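Oxidoreductase protein (PDB 5UI9) binds NAD+ in a Rossmann-fold domain of a Gfo/Idh/MocA-type enzyme and probably catalyses an NAD-dependent oxidation or reduction. Local coordinates at residues 9-14 / 34-39; 16-21 / 48-53; 24-29 / 294-299. All coordinates share one frame; numbering follows the deposited sequence.

Contact 1. Residues 9-14 / 34-39. With NAD (nicotinamide-adenine-dinucleotide), chain C.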
loop_
_atom_site.group_PDB
_atom_site.type_symbol
_atom_site.label_atom_id
_atom_site.label_comp_id
_atom_site.label_asym_id
_atom_site.label_seq_id
_atom_site.Cartn_x
_atom_site.Cartn_y
_atom_site.Cartn_z
ATOM N N ALA A 9 12.945 -38.599 8.349
ATOM C CA ALA A 9 13.293 -38.904 6.966
ATOM C C ALA A 9 12.927 -37.684 6.144
ATOM O O ALA A 9 11.813 -37.190 6.267
ATOM C CB ALA A 9 12.533 -40.115 6.476
ATOM N N LEU A 10 13.856 -37.197 5.323
ATOM C CA LEU A 10 13.588 -36.053 4.453
ATOM C C LEU A 10 13.401 -36.551 3.020
ATOM O O LEU A 10 14.208 -37.335 2.523
ATOM C CB LEU A 10 14.699 -35.011 4.552
ATOM C CG LEU A 10 14.500 -33.753 3.684
ATOM C CD1 LEU A 10 14.910 -32.483 4.412
ATOM C CD2 LEU A 10 15.243 -33.862 2.354
ATOM N N ILE A 11 12.325 -36.107 2.380
ATOM C CA ILE A 11 11.996 -36.482 1.000
ATOM C C ILE A 11 12.034 -35.215 0.147
ATOM O O ILE A 11 11.252 -34.293 0.372
ATOM C CB ILE A 11 10.591 -37.112 0.906
ATOM C CG1 ILE A 11 10.473 -38.328 1.839
ATOM C CG2 ILE A 11 10.266 -37.509 -0.538
ATOM C CD1 ILE A 11 9.047 -38.792 2.036
ATOM N N GLY A 12 12.938 -35.193 -0.832
ATOM C CA GLY A 12 13.136 -34.056 -1.730
ATOM C C GLY A 12 14.439 -33.373 -1.382
ATOM O O GLY A 12 14.440 -32.399 -0.659
ATOM N N CYS A 13 15.548 -33.902 -1.895
ATOM C CA CYS A 13 16.896 -33.415 -1.570
ATOM C C CYS A 13 17.343 -32.304 -2.528
ATOM O O CYS A 13 18.435 -32.367 -3.107
ATOM C CB CYS A 13 17.889 -34.583 -1.591
ATOM S SG CYS A 13 17.582 -35.816 -0.305
ATOM N N GLY A 14 16.505 -31.279 -2.669
ATOM C CA GLY A 14 16.713 -30.243 -3.675
ATOM C C GLY A 14 17.453 -29.030 -3.165
ATOM O O GLY A 14 18.181 -29.099 -2.172
ATOM N N ALA A 34 17.331 -40.771 7.407
ATOM C CA ALA A 34 17.127 -41.269 6.045
ATOM C C ALA A 34 16.748 -40.129 5.100
ATOM O O ALA A 34 16.120 -39.157 5.517
ATOM C CB ALA A 34 16.053 -42.338 6.037
ATOM N N ILE A 35 17.158 -40.249 3.841
ATOM C CA ILE A 35 16.785 -39.290 2.807
ATOM C C ILE A 35 16.282 -40.006 1.554
ATOM O O ILE A 35 16.579 -41.189 1.325
ATOM C CB ILE A 35 17.927 -38.299 2.458
ATOM C CG1 ILE A 35 19.222 -39.023 2.069
ATOM C CG2 ILE A 35 18.190 -37.356 3.628
ATOM C CD1 ILE A 35 20.227 -38.127 1.373
ATOM N N CYS A 36 15.511 -39.270 0.758
ATOM C CA CYS A 36 14.866 -39.801 -0.434
ATOM C C CYS A 36 14.840 -38.750 -1.540
ATOM O O CYS A 36 14.526 -37.588 -1.284
ATOM C CB CYS A 36 13.442 -40.245 -0.100
ATOM S SG CYS A 36 12.469 -40.813 -1.517
ATOM N N ASP A 37 15.193 -39.166 -2.752
ATOM C CA ASP A 37 15.055 -38.336 -3.950
ATOM C C ASP A 37 15.027 -39.216 -5.202
ATOM O O ASP A 37 15.759 -40.207 -5.286
ATOM C CB ASP A 37 16.200 -37.322 -4.040
ATOM C CG ASP A 37 15.851 -36.119 -4.899
ATOM O OD1 ASP A 37 15.602 -36.286 -6.117
ATOM O OD2 ASP A 37 15.815 -35.002 -4.352
ATOM N N ARG A 38 14.179 -38.855 -6.164
ATOM C CA ARG A 38 14.117 -39.544 -7.461
ATOM C C ARG A 38 15.388 -39.350 -8.293
ATOM O O ARG A 38 15.707 -40.187 -9.126
ATOM C CB ARG A 38 12.917 -39.065 -8.280
ATOM C CG ARG A 38 11.580 -39.473 -7.702
ATOM C CD ARG A 38 10.428 -39.072 -8.611
ATOM N NE ARG A 38 9.157 -39.617 -8.130
ATOM C CZ ARG A 38 7.951 -39.290 -8.597
ATOM N NH1 ARG A 38 7.807 -38.408 -9.580
ATOM N NH2 ARG A 38 6.869 -39.853 -8.066
ATOM N N ASP A 39 16.084 -38.238 -8.070
ATOM C CA ASP A 39 17.315 -37.896 -8.781
ATOM C C ASP A 39 18.510 -38.415 -7.967
ATOM O O ASP A 39 18.810 -37.857 -6.909
ATOM C CB ASP A 39 17.360 -36.370 -8.954
ATOM C CG ASP A 39 18.556 -35.880 -9.740
ATOM O OD1 ASP A 39 19.445 -36.679 -10.095
ATOM O OD2 ASP A 39 18.602 -34.653 -9.991
HETATM P PA NAD C . 13.964 -28.446 -6.227
HETATM O O1A NAD C . 13.375 -28.832 -7.567
HETATM O O2A NAD C . 15.335 -27.831 -6.154
HETATM O O5B NAD C . 13.951 -29.736 -5.282
HETATM C C5B NAD C . 12.915 -30.710 -5.314
HETATM C C4B NAD C . 13.577 -32.073 -5.183
HETATM O O4B NAD C . 12.575 -33.046 -4.910
HETATM C C3B NAD C . 14.283 -32.507 -6.459
HETATM O O3B NAD C . 15.620 -32.922 -6.144
HETATM C C2B NAD C . 13.442 -33.648 -7.012
HETATM O O2B NAD C . 14.248 -34.649 -7.634
HETATM C C1B NAD C . 12.750 -34.174 -5.766
HETATM N N9A NAD C . 11.418 -34.802 -5.932
HETATM C C8A NAD C . 10.343 -34.309 -6.579
HETATM N N7A NAD C . 9.296 -35.168 -6.469
HETATM C C5A NAD C . 9.694 -36.219 -5.728
HETATM C C6A NAD C . 9.101 -37.486 -5.223
HETATM N N6A NAD C . 7.821 -37.822 -5.495
HETATM N N1A NAD C . 9.883 -38.298 -4.473
HETATM C C2A NAD C . 11.167 -38.001 -4.183
HETATM N N3A NAD C . 11.764 -36.871 -4.609
HETATM C C4A NAD C . 11.094 -35.962 -5.367
HETATM O O3 NAD C . 12.910 -27.491 -5.478
HETATM P PN NAD C . 13.316 -26.430 -4.330
HETATM O O1N NAD C . 13.766 -25.136 -4.960
HETATM O O2N NAD C . 14.208 -27.104 -3.320
HETATM O O5D NAD C . 11.864 -26.172 -3.715
HETATM C C5D NAD C . 11.152 -27.242 -3.106
HETATM C C4D NAD C . 9.994 -26.654 -2.323
HETATM O O4D NAD C . 10.521 -25.780 -1.320
HETATM C C3D NAD C . 9.060 -25.837 -3.204
HETATM O O3D NAD C . 7.701 -26.204 -2.946
HETATM C C2D NAD C . 9.334 -24.393 -2.818
HETATM O O2D NAD C . 8.168 -23.569 -2.860
HETATM C C1D NAD C . 9.859 -24.518 -1.389
HETATM N N1N NAD C . 10.757 -23.439 -0.937
HETATM C C2N NAD C . 10.519 -22.924 0.283
HETATM C C3N NAD C . 11.295 -21.909 0.821
HETATM C C7N NAD C . 10.953 -21.393 2.192
HETATM O O7N NAD C . 10.507 -22.174 3.029
HETATM N N7N NAD C . 11.136 -20.104 2.489
HETATM C C4N NAD C . 12.357 -21.412 0.063
HETATM C C5N NAD C . 12.602 -21.955 -1.200
HETATM C C6N NAD C . 11.789 -22.981 -1.681
#

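Contact 2. Residues 16-21 / 48-53. With NAD (nicotinamide-adenine-dinucleotide), chain C.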
loop_
_atom_site.group_PDB
_atom_site.type_symbol
_atom_site.label_atom_id
_atom_site.label_comp_id
_atom_site.label_asym_id
_atom_site.label_seq_id
_atom_site.Cartn_x
_atom_site.Cartn_y
_atom_site.Cartn_z
ATOM N N PHE A 16 16.384 -26.073 -1.706
ATOM C CA PHE A 16 16.069 -25.583 -0.370
ATOM C C PHE A 16 16.268 -26.606 0.747
ATOM O O PHE A 16 16.543 -26.222 1.886
ATOM C CB PHE A 16 14.655 -25.002 -0.296
ATOM C CG PHE A 16 14.458 -24.095 0.888
ATOM C CD1 PHE A 16 15.047 -22.831 0.911
ATOM C CD2 PHE A 16 13.733 -24.515 1.995
ATOM C CE1 PHE A 16 14.885 -21.995 2.000
ATOM C CE2 PHE A 16 13.572 -23.679 3.095
ATOM C CZ PHE A 16 14.137 -22.414 3.091
ATOM N N ALA A 17 16.141 -27.891 0.433
ATOM C CA ALA A 17 16.312 -28.953 1.443
ATOM C C ALA A 17 17.689 -28.986 2.106
ATOM O O ALA A 17 17.808 -29.458 3.229
ATOM C CB ALA A 17 16.008 -30.315 0.842
ATOM N N VAL A 18 18.716 -28.488 1.415
ATOM C CA VAL A 18 20.062 -28.368 1.993
ATOM C C VAL A 18 20.018 -27.505 3.262
ATOM O O VAL A 18 20.696 -27.820 4.240
ATOM C CB VAL A 18 21.081 -27.801 0.964
ATOM C CG1 VAL A 18 22.442 -27.528 1.612
ATOM C CG2 VAL A 18 21.232 -28.757 -0.223
ATOM N N ASN A 19 19.204 -26.440 3.246
ATOM C CA ASN A 19 18.993 -25.593 4.431
ATOM C C ASN A 19 18.278 -26.354 5.537
ATOM O O ASN A 19 18.617 -26.208 6.702
ATOM C CB ASN A 19 18.181 -24.335 4.110
ATOM C CG ASN A 19 18.862 -23.439 3.104
ATOM O OD1 ASN A 19 19.975 -22.968 3.326
ATOM N ND2 ASN A 19 18.193 -23.201 1.982
ATOM N N GLN A 20 17.274 -27.142 5.163
ATOM C CA GLN A 20 16.521 -27.934 6.133
ATOM C C GLN A 20 17.411 -28.996 6.789
ATOM O O GLN A 20 17.328 -29.206 7.998
ATOM C CB GLN A 20 15.267 -28.546 5.490
ATOM C CG GLN A 20 14.246 -27.481 5.111
ATOM C CD GLN A 20 13.000 -28.004 4.429
ATOM O OE1 GLN A 20 12.480 -27.354 3.522
ATOM N NE2 GLN A 20 12.498 -29.155 4.870
ATOM N N MET A 21 18.282 -29.616 5.989
ATOM C CA MET A 21 19.277 -30.577 6.484
ATOM C C MET A 21 20.300 -29.962 7.440
ATOM O O MET A 21 20.609 -30.559 8.478
ATOM C CB MET A 21 20.012 -31.252 5.314
ATOM C CG MET A 21 19.146 -32.192 4.485
ATOM S SD MET A 21 18.491 -33.629 5.363
ATOM C CE MET A 21 20.015 -34.512 5.733
ATOM N N ASP A 48 26.117 -37.546 0.926
ATOM C CA ASP A 48 27.548 -37.384 1.236
ATOM C C ASP A 48 27.822 -36.154 2.100
ATOM O O ASP A 48 28.559 -36.239 3.079
ATOM C CB ASP A 48 28.391 -37.308 -0.048
ATOM C CG ASP A 48 28.496 -38.652 -0.775
ATOM O OD1 ASP A 48 28.061 -39.685 -0.229
ATOM O OD2 ASP A 48 29.020 -38.672 -1.907
ATOM N N GLN A 49 27.222 -35.023 1.737
ATOM C CA GLN A 49 27.390 -33.775 2.483
ATOM C C GLN A 49 27.032 -33.923 3.968
ATOM O O GLN A 49 27.771 -33.452 4.831
ATOM C CB GLN A 49 26.554 -32.650 1.846
ATOM C CG GLN A 49 26.770 -31.267 2.455
ATOM C CD GLN A 49 26.053 -30.161 1.696
ATOM O OE1 GLN A 49 25.322 -30.410 0.732
ATOM N NE2 GLN A 49 26.251 -28.932 2.136
ATOM N N PHE A 50 25.914 -34.596 4.247
ATOM C CA PHE A 50 25.373 -34.704 5.606
ATOM C C PHE A 50 25.565 -36.070 6.262
ATOM O O PHE A 50 25.057 -36.292 7.359
ATOM C CB PHE A 50 23.890 -34.298 5.598
ATOM C CG PHE A 50 23.681 -32.843 5.295
ATOM C CD1 PHE A 50 23.733 -31.897 6.311
ATOM C CD2 PHE A 50 23.483 -32.411 3.991
ATOM C CE1 PHE A 50 23.565 -30.549 6.030
ATOM C CE2 PHE A 50 23.318 -31.068 3.702
ATOM C CZ PHE A 50 23.357 -30.137 4.722
ATOM N N GLY A 51 26.302 -36.969 5.603
ATOM C CA GLY A 51 26.650 -38.276 6.168
ATOM C C GLY A 51 25.467 -39.194 6.435
ATOM O O GLY A 51 25.416 -39.844 7.476
ATOM N N ILE A 52 24.523 -39.257 5.492
ATOM C CA ILE A 52 23.310 -40.068 5.661
ATOM C C ILE A 52 23.505 -41.401 4.925
ATOM O O ILE A 52 23.683 -41.421 3.702
ATOM C CB ILE A 52 22.043 -39.336 5.138
ATOM C CG1 ILE A 52 21.980 -37.866 5.601
ATOM C CG2 ILE A 52 20.781 -40.068 5.578
ATOM C CD1 ILE A 52 21.747 -37.641 7.087
ATOM N N GLU A 53 23.486 -42.506 5.676
ATOM C CA GLU A 53 23.709 -43.849 5.117
ATOM C C GLU A 53 22.482 -44.355 4.355
ATOM O O GLU A 53 22.612 -44.871 3.249
ATOM C CB GLU A 53 24.094 -44.852 6.221
HETATM P PA NAD C . 13.964 -28.446 -6.227
HETATM O O1A NAD C . 13.375 -28.832 -7.567
HETATM O O2A NAD C . 15.335 -27.831 -6.154
HETATM O O5B NAD C . 13.951 -29.736 -5.282
HETATM C C5B NAD C . 12.915 -30.710 -5.314
HETATM C C4B NAD C . 13.577 -32.073 -5.183
HETATM O O4B NAD C . 12.575 -33.046 -4.910
HETATM C C3B NAD C . 14.283 -32.507 -6.459
HETATM O O3B NAD C . 15.620 -32.922 -6.144
HETATM C C2B NAD C . 13.442 -33.648 -7.012
HETATM O O2B NAD C . 14.248 -34.649 -7.634
HETATM C C1B NAD C . 12.750 -34.174 -5.766
HETATM N N9A NAD C . 11.418 -34.802 -5.932
HETATM C C8A NAD C . 10.343 -34.309 -6.579
HETATM N N7A NAD C . 9.296 -35.168 -6.469
HETATM C C5A NAD C . 9.694 -36.219 -5.728
HETATM C C6A NAD C . 9.101 -37.486 -5.223
HETATM N N6A NAD C . 7.821 -37.822 -5.495
HETATM N N1A NAD C . 9.883 -38.298 -4.473
HETATM C C2A NAD C . 11.167 -38.001 -4.183
HETATM N N3A NAD C . 11.764 -36.871 -4.609
HETATM C C4A NAD C . 11.094 -35.962 -5.367
HETATM O O3 NAD C . 12.910 -27.491 -5.478
HETATM P PN NAD C . 13.316 -26.430 -4.330
HETATM O O1N NAD C . 13.766 -25.136 -4.960
HETATM O O2N NAD C . 14.208 -27.104 -3.320
HETATM O O5D NAD C . 11.864 -26.172 -3.715
HETATM C C5D NAD C . 11.152 -27.242 -3.106
HETATM C C4D NAD C . 9.994 -26.654 -2.323
HETATM O O4D NAD C . 10.521 -25.780 -1.320
HETATM C C3D NAD C . 9.060 -25.837 -3.204
HETATM O O3D NAD C . 7.701 -26.204 -2.946
HETATM C C2D NAD C . 9.334 -24.393 -2.818
HETATM O O2D NAD C . 8.168 -23.569 -2.860
HETATM C C1D NAD C . 9.859 -24.518 -1.389
HETATM N N1N NAD C . 10.757 -23.439 -0.937
HETATM C C2N NAD C . 10.519 -22.924 0.283
HETATM C C3N NAD C . 11.295 -21.909 0.821
HETATM C C7N NAD C . 10.953 -21.393 2.192
HETATM O O7N NAD C . 10.507 -22.174 3.029
HETATM N N7N NAD C . 11.136 -20.104 2.489
HETATM C C4N NAD C . 12.357 -21.412 0.063
HETATM C C5N NAD C . 12.602 -21.955 -1.200
HETATM C C6N NAD C . 11.789 -22.981 -1.681
#

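Contact 3. Residues 24-29 / 294-299. With MG (magnesium ion), chain E.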
loop_
_atom_site.group_PDB
_atom_site.type_symbol
_atom_site.label_atom_id
_atom_site.label_comp_id
_atom_site.label_asym_id
_atom_site.label_seq_id
_atom_site.Cartn_x
_atom_site.Cartn_y
_atom_site.Cartn_z
ATOM N N TRP A 24 18.339 -29.295 10.679
ATOM C CA TRP A 24 18.054 -30.516 11.455
ATOM C C TRP A 24 19.235 -30.951 12.324
ATOM O O TRP A 24 19.033 -31.490 13.412
ATOM C CB TRP A 24 17.612 -31.680 10.558
ATOM C CG TRP A 24 16.202 -31.583 10.077
ATOM C CD1 TRP A 24 15.786 -31.582 8.783
ATOM C CD2 TRP A 24 15.017 -31.497 10.876
ATOM N NE1 TRP A 24 14.422 -31.487 8.721
ATOM C CE2 TRP A 24 13.924 -31.431 9.992
ATOM C CE3 TRP A 24 14.774 -31.454 12.252
ATOM C CZ2 TRP A 24 12.611 -31.323 10.437
ATOM C CZ3 TRP A 24 13.471 -31.349 12.692
ATOM C CH2 TRP A 24 12.403 -31.287 11.791
ATOM N N LYS A 25 20.454 -30.718 11.846
ATOM C CA LYS A 25 21.660 -30.977 12.634
ATOM C C LYS A 25 21.673 -30.090 13.886
ATOM O O LYS A 25 21.853 -30.599 14.990
ATOM C CB LYS A 25 22.914 -30.796 11.759
ATOM C CG LYS A 25 24.252 -31.031 12.456
ATOM C CD LYS A 25 25.196 -31.938 11.662
ATOM C CE LYS A 25 25.465 -31.477 10.228
ATOM N NZ LYS A 25 25.945 -30.074 10.153
ATOM N N ASP A 26 21.431 -28.788 13.707
ATOM C CA ASP A 26 21.318 -27.830 14.825
ATOM C C ASP A 26 20.123 -28.067 15.758
ATOM O O ASP A 26 20.179 -27.672 16.909
ATOM C CB ASP A 26 21.206 -26.379 14.313
ATOM C CG ASP A 26 22.509 -25.830 13.740
ATOM O OD1 ASP A 26 23.587 -26.446 13.898
ATOM O OD2 ASP A 26 22.441 -24.743 13.118
ATOM N N VAL A 27 19.031 -28.646 15.264
ATOM C CA VAL A 27 17.852 -28.887 16.109
ATOM C C VAL A 27 18.226 -29.824 17.257
ATOM O O VAL A 27 18.860 -30.856 17.035
ATOM C CB VAL A 27 16.664 -29.502 15.313
ATOM C CG1 VAL A 27 15.591 -30.067 16.250
ATOM C CG2 VAL A 27 16.051 -28.474 14.360
ATOM N N LYS A 28 17.813 -29.454 18.464
ATOM C CA LYS A 28 17.952 -30.311 19.636
ATOM C C LYS A 28 16.707 -31.179 19.842
ATOM O O LYS A 28 15.584 -30.672 19.907
ATOM C CB LYS A 28 18.268 -29.474 20.885
ATOM C CG LYS A 28 19.752 -29.136 20.984
ATOM C CD LYS A 28 20.029 -27.848 21.746
ATOM C CE LYS A 28 21.519 -27.526 21.746
ATOM N NZ LYS A 28 21.750 -26.056 21.756
ATOM N N GLY A 29 16.936 -32.490 19.940
ATOM C CA GLY A 29 15.876 -33.477 20.113
ATOM C C GLY A 29 15.460 -34.178 18.829
ATOM O O GLY A 29 14.520 -34.977 18.846
ATOM N N SER A 294 15.072 -18.860 10.233
ATOM C CA SER A 294 13.677 -19.237 10.463
ATOM C C SER A 294 13.402 -20.729 10.219
ATOM O O SER A 294 12.468 -21.283 10.787
ATOM C CB SER A 294 12.735 -18.371 9.621
ATOM O OG SER A 294 12.743 -18.739 8.257
ATOM N N VAL A 295 14.222 -21.359 9.378
ATOM C CA VAL A 295 14.156 -22.801 9.131
ATOM C C VAL A 295 14.490 -23.551 10.421
ATOM O O VAL A 295 13.796 -24.488 10.779
ATOM C CB VAL A 295 15.116 -23.248 7.989
ATOM C CG1 VAL A 295 15.148 -24.764 7.853
ATOM C CG2 VAL A 295 14.740 -22.605 6.657
ATOM N N LEU A 296 15.546 -23.132 11.112
ATOM C CA LEU A 296 15.879 -23.705 12.421
ATOM C C LEU A 296 14.751 -23.489 13.442
ATOM O O LEU A 296 14.361 -24.433 14.140
ATOM C CB LEU A 296 17.207 -23.152 12.954
ATOM C CG LEU A 296 17.652 -23.631 14.344
ATOM C CD1 LEU A 296 17.727 -25.151 14.405
ATOM C CD2 LEU A 296 18.979 -23.009 14.744
ATOM N N ALA A 297 14.231 -22.261 13.506
ATOM C CA ALA A 297 13.142 -21.901 14.427
ATOM C C ALA A 297 11.915 -22.791 14.245
ATOM O O ALA A 297 11.405 -23.357 15.217
ATOM C CB ALA A 297 12.761 -20.428 14.265
ATOM N N ILE A 298 11.458 -22.939 13.001
ATOM C CA ILE A 298 10.262 -23.741 12.735
ATOM C C ILE A 298 10.517 -25.240 12.954
ATOM O O ILE A 298 9.624 -25.945 13.407
ATOM C CB ILE A 298 9.634 -23.455 11.340
ATOM C CG1 ILE A 298 8.146 -23.824 11.343
ATOM C CG2 ILE A 298 10.371 -24.177 10.228
ATOM C CD1 ILE A 298 7.440 -23.600 10.025
ATOM N N GLN A 299 11.720 -25.717 12.636
ATOM C CA GLN A 299 12.053 -27.132 12.843
ATOM C C GLN A 299 12.274 -27.484 14.327
ATOM O O GLN A 299 11.915 -28.583 14.758
ATOM C CB GLN A 299 13.228 -27.552 11.946
ATOM C CG GLN A 299 12.808 -27.597 10.473
ATOM C CD GLN A 299 13.897 -28.019 9.498
ATOM O OE1 GLN A 299 13.656 -28.028 8.295
ATOM N NE2 GLN A 299 15.082 -28.385 10.003
HETATM MG MG MG E . 19.739 -32.368 15.477
HETATM O O HOH W 1 20.979 -33.319 17.208
#

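Contact 1. Residues 9-14 / 34-39
With CG swung to the far side of CB from its backbone N (chi1 -157°), Asp-37 carries its carboxylate across to the turn after strand 9-11, where OD2 accepts from Cys-13 N at 2.7 Å through its anti lone pair. The bond is short, but its N-H...O angle of 137° shows that it is bent. Cys-13 in turn has SG anti to its carbonyl carbon, which lays the sulfur against Ile-35 CB.

Before this junction in the chain the strands run parallel. Leu-10 N donates to Ala-34 O, Cys-36 N to Leu-10 O, and Gly-12 N to Cys-36 O, the last at 2.9 Å. Ala-9, Ala-34, Ile-11 and Cys-36 share one face of the sheet, with Ile-11 CG1 4.0 Å from Cys-36 CB; Leu-10 and Ile-35 lie on the other, toward helix 17-26.

The same carboxylate grips the adenosine ribose of NAD: O2B donates to Asp-37 OD1 at 2.6 Å and O3B to OD2 at 2.8 Å. OD1 also accepts from Asp-39 N at 2.8 Å, an Asx turn, so four bonds fix the rotation of the group. Gly-14 passes close to the cofactor, its CA 3.2 Å from NAD O5B, in a tight approach of backbone to ribose-phosphate. The guanidinium of Arg-38 has the adenine N6A over one face, offset toward its rim.

An acid that accepts hydrogen bonds from both ribose hydroxyls, just past the end of the second strand, is the classical mark of NAD binding in Rossmann folds; its negative charge would be expected to disfavour a 2'-phosphate, consistent with the NAD bound here.

Contact 2. Residues 16-21 / 48-53
Met-21 CB sits squarely over the Phe-50 ring, 3.5 Å from the centroid and only 9° off the ring normal, a CH-pi contact in which the methylene faces the middle of the ring. The sulfur stands farther up on the same ring, SD 5.5 Å from the centroid, giving a distant Met-aromatic contact. Because the Met-21 chain bends at both chi2 and chi3 (-63° and -65°), its methyl turns to meet Ile-52 tip to tip, CE to CD1 3.8 Å. Phe-50 CZ also comes 3.6 Å from Val-18 O, while Val-18 CG1 touches both CZ and, at 4.1 Å, the amide NE2 of Gln-49.

In the next shell, His-22 meets the Phe-50 ring edge-to-face. Leu-10, Ile-32 and Ile-35 of the sheet pack against Met-21, and Ile-35 also touches Ile-52. Gly-51 takes positive phi in a Schellman motif, turning the chain out of helix 40-50 and bringing Ile-52 back toward the sheet.

At the beginning of 16-21, Phe-16 N donates to NAD O2N at 2.9 Å, and the Phe-16 ring has the nicotinamide C4N over one face, offset toward its rim. Two helices following successive parallel strands, packed together on one side of the sheet with the N-terminal part of the first segment, through Phe-16 N, at the cofactor's pyrophosphate, are typical of the Rossmann fold.

Contact 3. Residues 24-29 / 294-299
Gln-299 lays its side-chain amide over the indole of Trp-24, joining the first helix of the Rossmann domain, 17-26, to the late helix 289-308. The stacking is close to flat: amide and ring planes differ by 15°, and NE2 hovers over the centre of the indole, 3.2 Å from Trp-24 CD2. An extended chain beyond CG (chi2 -179°) carries the amide along the ring, while Gln-299 CB adds a CH-pi contact 3.9 Å from the centroid of the six-membered ring.

Hydrogen bonds hold the stacked groups from outside: Gln-299 NE2, while over the indole, donates to Gln-20 O, and Trp-24 NE1 bonds to Asp-72 OD2. Asp-26 OD2 is hydrogen-bonded to Trp-283 NE1.

Apolar contacts flank the stack. Leu-296 CD1 lies 3.7 Å from Val-27 CG2 and equally near Asp-26 CB, with the valine and leucine side chains running antiparallel alongside one another; Val-27 CG2 also meets Gln-299 CB.

Metal coordination uses backbone carbonyls between the last turn of helix 17-26 and the start of strand 30-36. Magnesium is bound by Ala-30 O, a water at 2.3 Å, Trp-24 O at 2.4 Å and Val-27 O at 2.3 Å.

In the fold
Contacts 1 and 2 belong to one Rossmann core and lie about 9 Å apart between centres; Leu-10 CD1 touches Met-21 SD at 3.9 Å, and Gly-12 O lies 3.0 Å from Ala-17 CB. Both reach NAD, contact 1 at the adenosine end and contact 2 at the pyrophosphate and nicotinamide. Contact 3 shares helix 17-26 with contact 2, their centres about 13 Å apart; the Gln-299 to Gln-20 bond, 3.1 Å between NE2 and O, ties the two together, as does Phe-16 CZ against Val-295 CG2. The Gln-299 side chain lies about 8 Å from NAD and about 13 Å from the bound hydroxy acid.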